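Local atomic coordinates of amine Dehydrogenase (PDB entry 1JMX), a protein that carries two covalently bound c-type hemes and probably passes electrons between an amine-oxidising site and an outside acceptor. Residues A267-R272 with S385-Q390; I376-E381 with V485-N490; V431-K436 with T458-N463. All blocks are in the same frame, centred on the assembly; numbering follows the deposited sequence.

Interactions 1 and 2 lie side by side, their centres about 8 Å apart, and interlock along the chain: Val389 N of interaction 1 sits 2.9 Å from Arg378 O of interaction 2, a probable hydrogen bond. Interaction 1 is a surface contact between two domains, and its chemistry is polar and partly water-mediated. Interaction 2 is buried; its arginines hold backbone carbonyls beside another protein chain, and its second segment runs on to Asn489 in a heme pocket. Interaction 3, partly buried, has no direct hydrogen bond between its segments and relies on close backbone approach. It shares a sheet with interaction 2, which it meets where Ile379 CG2 packs 3.4 Å from Asn460 O.

Interaction 1: residues A267-R272 with S385-Q390; sequences AEHDER and SVPKVQ
The guanidinium of Arg272 lies between two flat groups. His269 ND1 sits over the centre of one face, and the side-chain amide of Gln390 stacks on the opposite face, its CD 3.4 Å above the plane and the two planes only 11° apart. At the guanidinium edge, NE gives a nearly straight bond (174°) to Glu271 OE1, 3.0 Å away, which accepts through its syn lone pair, forming a salt bridge between neighbours in sequence. NH2 makes a weak bond to Lys388 O across the contact. Arg272 suits this place because its chain, extended from CG to NE, brings a flat cation with faces to stack and edge N-H groups to give. Glu271 OE1 has a second donor: Gln390 N, 3.0 Å off, meets it from above the carboxylate plane. The nearly eclipsed first torsion (chi1 -3°) puts Glu271 CG 3.2 Å from Val389 CG1, a tight approach. His269 to Arg272 form a type I beta turn, closed by Arg272 N to His269 O, at the corner near the start of strand 269-280 of the eight-stranded antiparallel barrel; residues 385-390 belong to the loop between strands 367-378 and 391-400, so the contact joins two domains. An alanine at Arg272 would probably loosen this junction, losing the salt bridge to Glu271 and the stack with Gln390. A water in the His269 ring plane lies 2.9 Å from ND1 and donates to Glu271 OE2 and Lys388 O. Beside it, Pro387 CB packs obliquely on His269 CE1 at 3.7 Å.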
loop_
_atom_site.group_PDB
_atom_site.type_symbol
_atom_site.label_atom_id
_atom_site.label_comp_id
_atom_site.label_asym_id
_atom_site.label_seq_id
_atom_site.Cartn_x
_atom_site.Cartn_y
_atom_site.Cartn_z
ATOM N N ALA A 267 -16.556 -10.995 7.577
ATOM C CA ALA A 267 -15.948 -9.963 8.414
ATOM C C ALA A 267 -14.431 -10.055 8.438
ATOM O O ALA A 267 -13.735 -9.047 8.519
ATOM C CB ALA A 267 -16.481 -10.087 9.816
ATOM N N GLU A 268 -13.937 -11.274 8.281
ATOM C CA GLU A 268 -12.515 -11.564 8.329
ATOM C C GLU A 268 -11.833 -11.613 6.955
ATOM O O GLU A 268 -10.619 -11.412 6.838
ATOM C CB GLU A 268 -12.321 -12.896 9.060
ATOM C CG GLU A 268 -13.184 -13.064 10.333
ATOM C CD GLU A 268 -14.699 -13.293 10.062
ATOM O OE1 GLU A 268 -15.055 -13.849 8.988
ATOM O OE2 GLU A 268 -15.531 -12.913 10.934
ATOM N N HIS A 269 -12.622 -11.870 5.915
ATOM C CA HIS A 269 -12.099 -11.985 4.563
ATOM C C HIS A 269 -13.017 -11.259 3.601
ATOM O O HIS A 269 -14.080 -11.775 3.241
ATOM C CB HIS A 269 -12.039 -13.461 4.182
ATOM C CG HIS A 269 -11.529 -14.342 5.275
ATOM N ND1 HIS A 269 -10.188 -14.612 5.455
ATOM C CD2 HIS A 269 -12.179 -14.979 6.276
ATOM C CE1 HIS A 269 -10.033 -15.377 6.520
ATOM N NE2 HIS A 269 -11.225 -15.610 7.039
ATOM N N ASP A 270 -12.611 -10.070 3.171
ATOM C CA ASP A 270 -13.462 -9.314 2.267
ATOM C C ASP A 270 -13.477 -9.695 0.796
ATOM O O ASP A 270 -14.214 -9.097 0.026
ATOM C CB ASP A 270 -13.317 -7.803 2.461
ATOM C CG ASP A 270 -11.890 -7.358 2.554
ATOM O OD1 ASP A 270 -11.509 -6.875 3.638
ATOM O OD2 ASP A 270 -11.169 -7.472 1.544
ATOM N N GLU A 271 -12.666 -10.674 0.402
ATOM C CA GLU A 271 -12.678 -11.152 -0.983
ATOM C C GLU A 271 -13.756 -12.226 -1.059
ATOM O O GLU A 271 -14.164 -12.639 -2.136
ATOM C CB GLU A 271 -11.345 -11.785 -1.429
ATOM C CG GLU A 271 -10.189 -11.766 -0.444
ATOM C CD GLU A 271 -10.305 -12.791 0.666
ATOM O OE1 GLU A 271 -10.151 -14.003 0.411
ATOM O OE2 GLU A 271 -10.510 -12.366 1.813
ATOM N N ARG A 272 -14.174 -12.707 0.105
ATOM C CA ARG A 272 -15.191 -13.739 0.193
ATOM C C ARG A 272 -16.521 -13.086 0.529
ATOM O O ARG A 272 -16.852 -12.870 1.695
ATOM C CB ARG A 272 -14.779 -14.756 1.251
ATOM C CG ARG A 272 -13.329 -15.146 1.091
ATOM C CD ARG A 272 -12.832 -16.044 2.177
ATOM N NE ARG A 272 -11.376 -16.018 2.212
ATOM C CZ ARG A 272 -10.625 -16.774 3.001
ATOM N NH1 ARG A 272 -11.186 -17.641 3.833
ATOM N NH2 ARG A 272 -9.310 -16.627 2.992
ATOM N N SER A 385 -0.056 -12.662 11.472
ATOM C CA SER A 385 -1.165 -11.906 12.031
ATOM C C SER A 385 -2.227 -11.573 10.973
ATOM O O SER A 385 -3.262 -10.980 11.281
ATOM C CB SER A 385 -0.600 -10.612 12.637
ATOM O OG SER A 385 -1.587 -9.863 13.317
ATOM N N VAL A 386 -1.976 -11.990 9.737
ATOM C CA VAL A 386 -2.873 -11.721 8.614
ATOM C C VAL A 386 -3.383 -12.995 7.917
ATOM O O VAL A 386 -2.700 -14.011 7.898
ATOM C CB VAL A 386 -2.147 -10.843 7.578
ATOM C CG1 VAL A 386 -1.996 -9.425 8.101
ATOM C CG2 VAL A 386 -0.776 -11.423 7.303
ATOM N N PRO A 387 -4.607 -12.956 7.352
ATOM C CA PRO A 387 -5.171 -14.123 6.661
ATOM C C PRO A 387 -4.807 -14.162 5.168
ATOM O O PRO A 387 -4.391 -13.155 4.589
ATOM C CB PRO A 387 -6.669 -13.914 6.842
ATOM C CG PRO A 387 -6.788 -12.433 6.644
ATOM C CD PRO A 387 -5.620 -11.891 7.478
ATOM N N LYS A 388 -4.962 -15.331 4.555
ATOM C CA LYS A 388 -4.693 -15.481 3.126
ATOM C C LYS A 388 -5.826 -14.794 2.367
ATOM O O LYS A 388 -6.968 -14.781 2.824
ATOM C CB LYS A 388 -4.658 -16.956 2.721
ATOM C CG LYS A 388 -3.664 -17.801 3.468
ATOM C CD LYS A 388 -3.598 -19.187 2.883
ATOM C CE LYS A 388 -2.584 -20.058 3.602
ATOM N NZ LYS A 388 -2.321 -21.328 2.858
ATOM N N VAL A 389 -5.492 -14.160 1.252
ATOM C CA VAL A 389 -6.484 -13.497 0.417
ATOM C C VAL A 389 -6.592 -14.337 -0.855
ATOM O O VAL A 389 -5.647 -14.431 -1.638
ATOM C CB VAL A 389 -6.083 -12.037 0.082
ATOM C CG1 VAL A 389 -7.038 -11.440 -0.933
ATOM C CG2 VAL A 389 -6.078 -11.194 1.353
ATOM N N GLN A 390 -7.737 -15.002 -1.000
ATOM C CA GLN A 390 -8.008 -15.867 -2.139
ATOM C C GLN A 390 -8.322 -15.146 -3.440
ATOM O O GLN A 390 -8.778 -13.999 -3.457
ATOM C CB GLN A 390 -9.227 -16.747 -1.856
ATOM C CG GLN A 390 -9.170 -17.642 -0.651
ATOM C CD GLN A 390 -10.531 -18.251 -0.348
ATOM O OE1 GLN A 390 -11.566 -17.733 -0.768
ATOM N NE2 GLN A 390 -10.530 -19.354 0.384
HETATM O O HOH W 1 -8.820 -12.736 3.707
#

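Interaction 2: residues I376-E381 with V485-N490; sequences IARIGE and VQRWNN. With HEC (heme c), chain E.
Arg378 leaves the end of its strand with CB pointing toward residues 485-490, 4.0 Å from Val485 O. Its chain runs extended through chi2 and then bends at chi3 (78°), which turns the guanidinium side-on to that same carbonyl. NE donates to Val485 O at 3.0 Å and NH2 to the same oxygen at 3.1 Å, both in the carbonyl plane, so two N-H groups grip one atom and fix the rotation of the group. Over the centre of one guanidinium face lies Arg487 CG, with Arg487 CD 3.8 Å from Arg378 NH1. Arginine suits the site because it can fork onto a buried carbonyl while offering a flat face to aliphatic carbons. NH2 also bonds an acidic side chain of another protein chain, which probably offsets some of the repulsion between the two arginines.

Arg487 makes a similar side-on grip on Asn489 O, with NE above the carbonyl plane and NH2 in it at 2.9 Å, while its NH1 bonds the backbone of the other protein chain. The grip ties its side chain to the backbone two residues on, at Asn489, a residue of the heme pocket; the heme is hydrogen-bonded by Ser40, Arg43 and Arg108. Next to Arg378, the apolar arm of Ile379 extends so that CD1 lies 3.8 Å from Gln486 OE1, and Ile379 O meets Gln486 CG at 3.5 Å. The contact sits where strand 367-378, paired in parallel with strand 476-484, ends beside the chain leaving that partner, between the sheet and the heme-binding domain.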
loop_
_atom_site.group_PDB
_atom_site.type_symbol
_atom_site.label_atom_id
_atom_site.label_comp_id
_atom_site.label_asym_id
_atom_site.label_seq_id
_atom_site.Cartn_x
_atom_site.Cartn_y
_atom_site.Cartn_z
ATOM N N ILE A 376 -5.844 -9.454 -7.185
ATOM C CA ILE A 376 -4.712 -9.630 -6.287
ATOM C C ILE A 376 -5.004 -10.648 -5.183
ATOM O O ILE A 376 -5.956 -10.495 -4.418
ATOM C CB ILE A 376 -4.312 -8.271 -5.609
ATOM C CG1 ILE A 376 -3.876 -7.248 -6.662
ATOM C CG2 ILE A 376 -3.229 -8.484 -4.545
ATOM C CD1 ILE A 376 -2.626 -7.625 -7.402
ATOM N N ALA A 377 -4.180 -11.690 -5.128
ATOM C CA ALA A 377 -4.271 -12.722 -4.099
ATOM C C ALA A 377 -3.101 -12.426 -3.163
ATOM O O ALA A 377 -2.092 -11.872 -3.592
ATOM C CB ALA A 377 -4.119 -14.105 -4.722
ATOM N N ARG A 378 -3.225 -12.756 -1.885
ATOM C CA ARG A 378 -2.133 -12.470 -0.961
ATOM C C ARG A 378 -1.804 -13.642 -0.049
ATOM O O ARG A 378 -2.687 -14.349 0.422
ATOM C CB ARG A 378 -2.458 -11.232 -0.108
ATOM C CG ARG A 378 -3.196 -10.124 -0.856
ATOM C CD ARG A 378 -3.491 -8.906 0.004
ATOM N NE ARG A 378 -2.296 -8.097 0.144
ATOM C CZ ARG A 378 -2.169 -6.838 -0.262
ATOM N NH1 ARG A 378 -3.180 -6.196 -0.834
ATOM N NH2 ARG A 378 -0.990 -6.248 -0.154
ATOM N N ILE A 379 -0.520 -13.863 0.181
ATOM C CA ILE A 379 -0.100 -14.924 1.072
ATOM C C ILE A 379 -0.530 -14.488 2.471
ATOM O O ILE A 379 -0.823 -13.321 2.702
ATOM C CB ILE A 379 1.442 -15.160 1.022
ATOM C CG1 ILE A 379 2.199 -13.885 1.412
ATOM C CG2 ILE A 379 1.860 -15.644 -0.369
ATOM C CD1 ILE A 379 3.716 -14.012 1.326
ATOM N N GLY A 380 -0.609 -15.441 3.386
ATOM C CA GLY A 380 -1.014 -15.126 4.739
ATOM C C GLY A 380 -0.879 -16.331 5.639
ATOM O O GLY A 380 -0.314 -17.355 5.240
ATOM N N GLU A 381 -1.388 -16.192 6.860
ATOM C CA GLU A 381 -1.356 -17.244 7.869
ATOM C C GLU A 381 0.042 -17.835 8.025
ATOM O O GLU A 381 1.025 -17.126 7.825
ATOM C CB GLU A 381 -2.425 -18.300 7.560
ATOM C CG GLU A 381 -3.851 -17.790 7.826
ATOM C CD GLU A 381 -4.907 -18.403 6.913
ATOM O OE1 GLU A 381 -4.882 -19.641 6.700
ATOM O OE2 GLU A 381 -5.767 -17.641 6.410
ATOM N N VAL A 485 2.456 -10.215 -1.270
ATOM C CA VAL A 485 2.682 -10.073 0.151
ATOM C C VAL A 485 1.531 -9.425 0.920
ATOM O O VAL A 485 0.646 -8.789 0.350
ATOM C CB VAL A 485 3.990 -9.278 0.387
ATOM C CG1 VAL A 485 5.139 -9.945 -0.370
ATOM C CG2 VAL A 485 3.826 -7.833 -0.072
ATOM N N GLN A 486 1.591 -9.571 2.236
ATOM C CA GLN A 486 0.582 -9.032 3.136
ATOM C C GLN A 486 0.735 -7.528 3.350
ATOM O O GLN A 486 1.693 -6.906 2.885
ATOM C CB GLN A 486 0.676 -9.702 4.519
ATOM C CG GLN A 486 1.230 -11.127 4.566
ATOM C CD GLN A 486 2.742 -11.178 4.750
ATOM O OE1 GLN A 486 3.484 -11.129 3.784
ATOM N NE2 GLN A 486 3.193 -11.308 5.991
ATOM N N ARG A 487 -0.252 -6.962 4.038
ATOM C CA ARG A 487 -0.267 -5.562 4.432
ATOM C C ARG A 487 -0.864 -5.628 5.835
ATOM O O ARG A 487 -1.811 -6.381 6.075
ATOM C CB ARG A 487 -1.089 -4.675 3.480
ATOM C CG ARG A 487 -2.522 -5.088 3.227
ATOM C CD ARG A 487 -3.229 -4.065 2.348
ATOM N NE ARG A 487 -3.638 -2.878 3.097
ATOM C CZ ARG A 487 -4.207 -1.795 2.568
ATOM N NH1 ARG A 487 -4.441 -1.712 1.262
ATOM N NH2 ARG A 487 -4.604 -0.805 3.360
ATOM N N TRP A 488 -0.219 -4.950 6.783
ATOM C CA TRP A 488 -0.657 -4.950 8.175
ATOM C C TRP A 488 -1.539 -3.772 8.560
ATOM O O TRP A 488 -2.220 -3.821 9.578
ATOM C CB TRP A 488 0.545 -5.029 9.108
ATOM C CG TRP A 488 1.423 -6.203 8.845
ATOM C CD1 TRP A 488 1.422 -7.394 9.513
ATOM C CD2 TRP A 488 2.470 -6.290 7.869
ATOM N NE1 TRP A 488 2.409 -8.212 9.022
ATOM C CE2 TRP A 488 3.068 -7.561 8.012
ATOM C CE3 TRP A 488 2.962 -5.414 6.886
ATOM C CZ2 TRP A 488 4.139 -7.982 7.212
ATOM C CZ3 TRP A 488 4.024 -5.834 6.088
ATOM C CH2 TRP A 488 4.600 -7.110 6.260
ATOM N N ASN A 489 -1.479 -2.691 7.791
ATOM C CA ASN A 489 -2.321 -1.533 8.056
ATOM C C ASN A 489 -3.543 -1.715 7.161
ATOM O O ASN A 489 -3.467 -1.542 5.947
ATOM C CB ASN A 489 -1.597 -0.226 7.722
ATOM C CG ASN A 489 -2.434 1.014 8.042
ATOM O OD1 ASN A 489 -2.143 2.114 7.562
ATOM N ND2 ASN A 489 -3.463 0.844 8.865
ATOM N N ASN A 490 -4.664 -2.085 7.768
ATOM C CA ASN A 490 -5.889 -2.334 7.017
ATOM C C ASN A 490 -7.101 -1.660 7.637
ATOM O O ASN A 490 -7.895 -2.301 8.314
ATOM C CB ASN A 490 -6.142 -3.841 6.920
ATOM C CG ASN A 490 -5.967 -4.383 5.509
ATOM O OD1 ASN A 490 -5.180 -5.311 5.291
ATOM N ND2 ASN A 490 -6.721 -3.831 4.548
HETATM FE FE HEC E . -3.968 10.256 2.470
HETATM C CHA HEC E . -5.450 9.159 5.257
HETATM C CHB HEC E . -6.643 12.231 1.882
HETATM C CHC HEC E . -2.418 11.520 -0.262
HETATM C CHD HEC E . -1.253 8.263 3.116
HETATM N NA HEC E . -5.678 10.595 3.357
HETATM C C1A HEC E . -6.145 10.050 4.508
HETATM C C2A HEC E . -7.451 10.542 4.846
HETATM C C3A HEC E . -7.790 11.396 3.883
HETATM C C4A HEC E . -6.683 11.440 2.969
HETATM C CMA HEC E . -9.084 12.186 3.786
HETATM C CAA HEC E . -8.245 10.157 6.075
HETATM C CBA HEC E . -8.293 11.431 6.916
HETATM C CGA HEC E . -9.009 11.343 8.240
HETATM O O1A HEC E . -9.511 10.300 8.621
HETATM O O2A HEC E . -9.054 12.350 8.914
HETATM N NB HEC E . -4.426 11.572 1.109
HETATM C C1B HEC E . -5.598 12.322 1.004
HETATM C C2B HEC E . -5.601 13.230 -0.093
HETATM C C3B HEC E . -4.391 13.060 -0.698
HETATM C C4B HEC E . -3.675 12.010 0.037
HETATM C CMB HEC E . -6.732 14.206 -0.476
HETATM C CAB HEC E . -3.948 13.872 -1.906
HETATM C CBB HEC E . -2.920 14.970 -1.622
HETATM N NC HEC E . -2.224 9.933 1.599
HETATM C C1C HEC E . -1.743 10.541 0.460
HETATM C C2C HEC E . -0.443 10.051 0.103
HETATM C C3C HEC E . -0.115 9.138 1.021
HETATM C C4C HEC E . -1.214 9.069 1.977
HETATM C CMC HEC E . 0.373 10.508 -1.108
HETATM C CAC HEC E . 1.122 8.274 0.918
HETATM C CBC HEC E . 2.438 8.735 1.515
HETATM N ND HEC E . -3.451 8.988 3.881
HETATM C C1D HEC E . -2.301 8.237 4.021
HETATM C C2D HEC E . -2.331 7.433 5.246
HETATM C C3D HEC E . -3.550 7.737 5.821
HETATM C C4D HEC E . -4.193 8.658 4.972
HETATM C CMD HEC E . -1.241 6.487 5.742
HETATM C CAD HEC E . -4.219 7.261 7.116
HETATM C CBD HEC E . -3.516 6.219 7.920
HETATM C CGD HEC E . -4.018 4.856 7.580
HETATM O O1D HEC E . -4.527 4.670 6.451
HETATM O O2D HEC E . -3.912 3.949 8.435
#

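Interaction 3: residues V431-K436 with T458-N463; sequences VKFAGK and TNNAGN
Asn460, Ala434 and Phe433 lose the most surface here, and the backbone does much of the touching. Asn460 is the centre of an inverse gamma turn, and its carbonyl faces the other segment: Ala434 CA lies 3.4 Å from Asn460 O in a C-H···O contact nearly straight at the hydrogen (166°). Alongside, Asn460 CB comes 3.2 Å from Phe433 O. With CG anti to the carbonyl carbon (chi1 -61°), the amide brings OD1 to 3.7 Å from Phe433 CB, while ND2 bonds Gly447 O, so asparagine serves both as packing surface and as donor to a loop carbonyl. The phenyl ring itself leads away, toward Asn451 and Arg454. Small residues permit the close fit. Ala434 CB stands 4.2 Å from Gly462 CA, and a side chain at Gly462 would clash with that methyl. In the mixed sheet of domain IV, a member of the E-set clan, the chain passing from a short helix to strand 435-437 thus packs on the inverse gamma turn that precedes strand 462-470, and the passage is made by Gly435, a positive-phi glycine after the helix whose backbone angles call for that residue.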
loop_
_atom_site.group_PDB
_atom_site.type_symbol
_atom_site.label_atom_id
_atom_site.label_comp_id
_atom_site.label_asym_id
_atom_site.label_seq_id
_atom_site.Cartn_x
_atom_site.Cartn_y
_atom_site.Cartn_z
ATOM N N VAL A 431 4.021 -21.485 -10.246
ATOM C CA VAL A 431 2.853 -22.364 -10.223
ATOM C C VAL A 431 2.957 -23.445 -9.149
ATOM O O VAL A 431 1.950 -23.983 -8.701
ATOM C CB VAL A 431 2.633 -22.995 -11.618
ATOM C CG1 VAL A 431 1.719 -24.212 -11.541
ATOM C CG2 VAL A 431 2.038 -21.974 -12.538
ATOM N N LYS A 432 4.174 -23.728 -8.707
ATOM C CA LYS A 432 4.405 -24.749 -7.695
ATOM C C LYS A 432 4.349 -24.223 -6.263
ATOM O O LYS A 432 3.944 -24.936 -5.342
ATOM C CB LYS A 432 5.762 -25.404 -7.946
ATOM C CG LYS A 432 6.167 -26.450 -6.926
ATOM C CD LYS A 432 7.466 -27.102 -7.356
ATOM C CE LYS A 432 7.999 -28.043 -6.290
ATOM N NZ LYS A 432 9.315 -28.623 -6.717
ATOM N N PHE A 433 4.747 -22.968 -6.083
ATOM C CA PHE A 433 4.782 -22.369 -4.759
ATOM C C PHE A 433 3.680 -21.366 -4.437
ATOM O O PHE A 433 3.279 -21.250 -3.286
ATOM C CB PHE A 433 6.143 -21.708 -4.540
ATOM C CG PHE A 433 7.310 -22.656 -4.625
ATOM C CD1 PHE A 433 8.181 -22.610 -5.709
ATOM C CD2 PHE A 433 7.564 -23.561 -3.608
ATOM C CE1 PHE A 433 9.295 -23.455 -5.776
ATOM C CE2 PHE A 433 8.673 -24.412 -3.661
ATOM C CZ PHE A 433 9.541 -24.358 -4.747
ATOM N N ALA A 434 3.170 -20.675 -5.452
ATOM C CA ALA A 434 2.151 -19.641 -5.262
ATOM C C ALA A 434 0.880 -20.066 -4.541
ATOM O O ALA A 434 0.248 -19.256 -3.859
ATOM C CB ALA A 434 1.811 -18.976 -6.591
ATOM N N GLY A 435 0.502 -21.326 -4.695
ATOM C CA GLY A 435 -0.694 -21.814 -4.038
ATOM C C GLY A 435 -1.369 -22.890 -4.860
ATOM O O GLY A 435 -0.744 -23.469 -5.757
ATOM N N LYS A 436 -2.654 -23.124 -4.595
ATOM C CA LYS A 436 -3.389 -24.148 -5.319
ATOM C C LYS A 436 -4.737 -23.693 -5.850
ATOM O O LYS A 436 -5.546 -23.110 -5.129
ATOM C CB LYS A 436 -3.555 -25.410 -4.459
ATOM C CG LYS A 436 -4.301 -25.197 -3.149
ATOM C CD LYS A 436 -4.275 -26.451 -2.256
ATOM C CE LYS A 436 -5.062 -26.252 -0.956
ATOM N NZ LYS A 436 -4.516 -25.118 -0.143
ATOM N N THR A 458 12.655 -16.835 -1.049
ATOM C CA THR A 458 11.537 -15.923 -1.247
ATOM C C THR A 458 10.146 -16.424 -0.840
ATOM O O THR A 458 9.951 -17.594 -0.514
ATOM C CB THR A 458 11.511 -15.393 -2.704
ATOM O OG1 THR A 458 10.669 -14.238 -2.775
ATOM C CG2 THR A 458 10.996 -16.459 -3.666
ATOM N N ASN A 459 9.189 -15.504 -0.832
ATOM C CA ASN A 459 7.811 -15.820 -0.475
ATOM C C ASN A 459 7.106 -16.614 -1.570
ATOM O O ASN A 459 7.545 -16.661 -2.719
ATOM C CB ASN A 459 7.016 -14.537 -0.215
ATOM C CG ASN A 459 7.771 -13.551 0.636
ATOM O OD1 ASN A 459 8.422 -12.652 0.114
ATOM N ND2 ASN A 459 7.701 -13.720 1.950
ATOM N N ASN A 460 5.965 -17.181 -1.206
ATOM C CA ASN A 460 5.153 -17.966 -2.113
ATOM C C ASN A 460 4.285 -17.053 -2.977
ATOM O O ASN A 460 3.069 -17.227 -3.088
ATOM C CB ASN A 460 4.319 -18.960 -1.301
ATOM C CG ASN A 460 5.188 -19.929 -0.519
ATOM O OD1 ASN A 460 6.168 -20.458 -1.047
ATOM N ND2 ASN A 460 4.852 -20.144 0.745
ATOM N N ALA A 461 4.939 -16.051 -3.557
ATOM C CA ALA A 461 4.300 -15.086 -4.433
ATOM C C ALA A 461 4.414 -15.609 -5.869
ATOM O O ALA A 461 5.211 -16.509 -6.142
ATOM C CB ALA A 461 4.988 -13.720 -4.300
ATOM N N GLY A 462 3.609 -15.061 -6.775
ATOM C CA GLY A 462 3.653 -15.497 -8.158
ATOM C C GLY A 462 2.887 -14.633 -9.141
ATOM O O GLY A 462 1.986 -13.886 -8.764
ATOM N N ASN A 463 3.284 -14.717 -10.407
ATOM C CA ASN A 463 2.646 -13.977 -11.488
ATOM C C ASN A 463 1.951 -15.072 -12.300
ATOM O O ASN A 463 2.591 -15.796 -13.066
ATOM C CB ASN A 463 3.715 -13.253 -12.315
ATOM C CG ASN A 463 3.153 -12.123 -13.129
ATOM O OD1 ASN A 463 1.943 -11.945 -13.206
ATOM N ND2 ASN A 463 4.029 -11.350 -13.748
#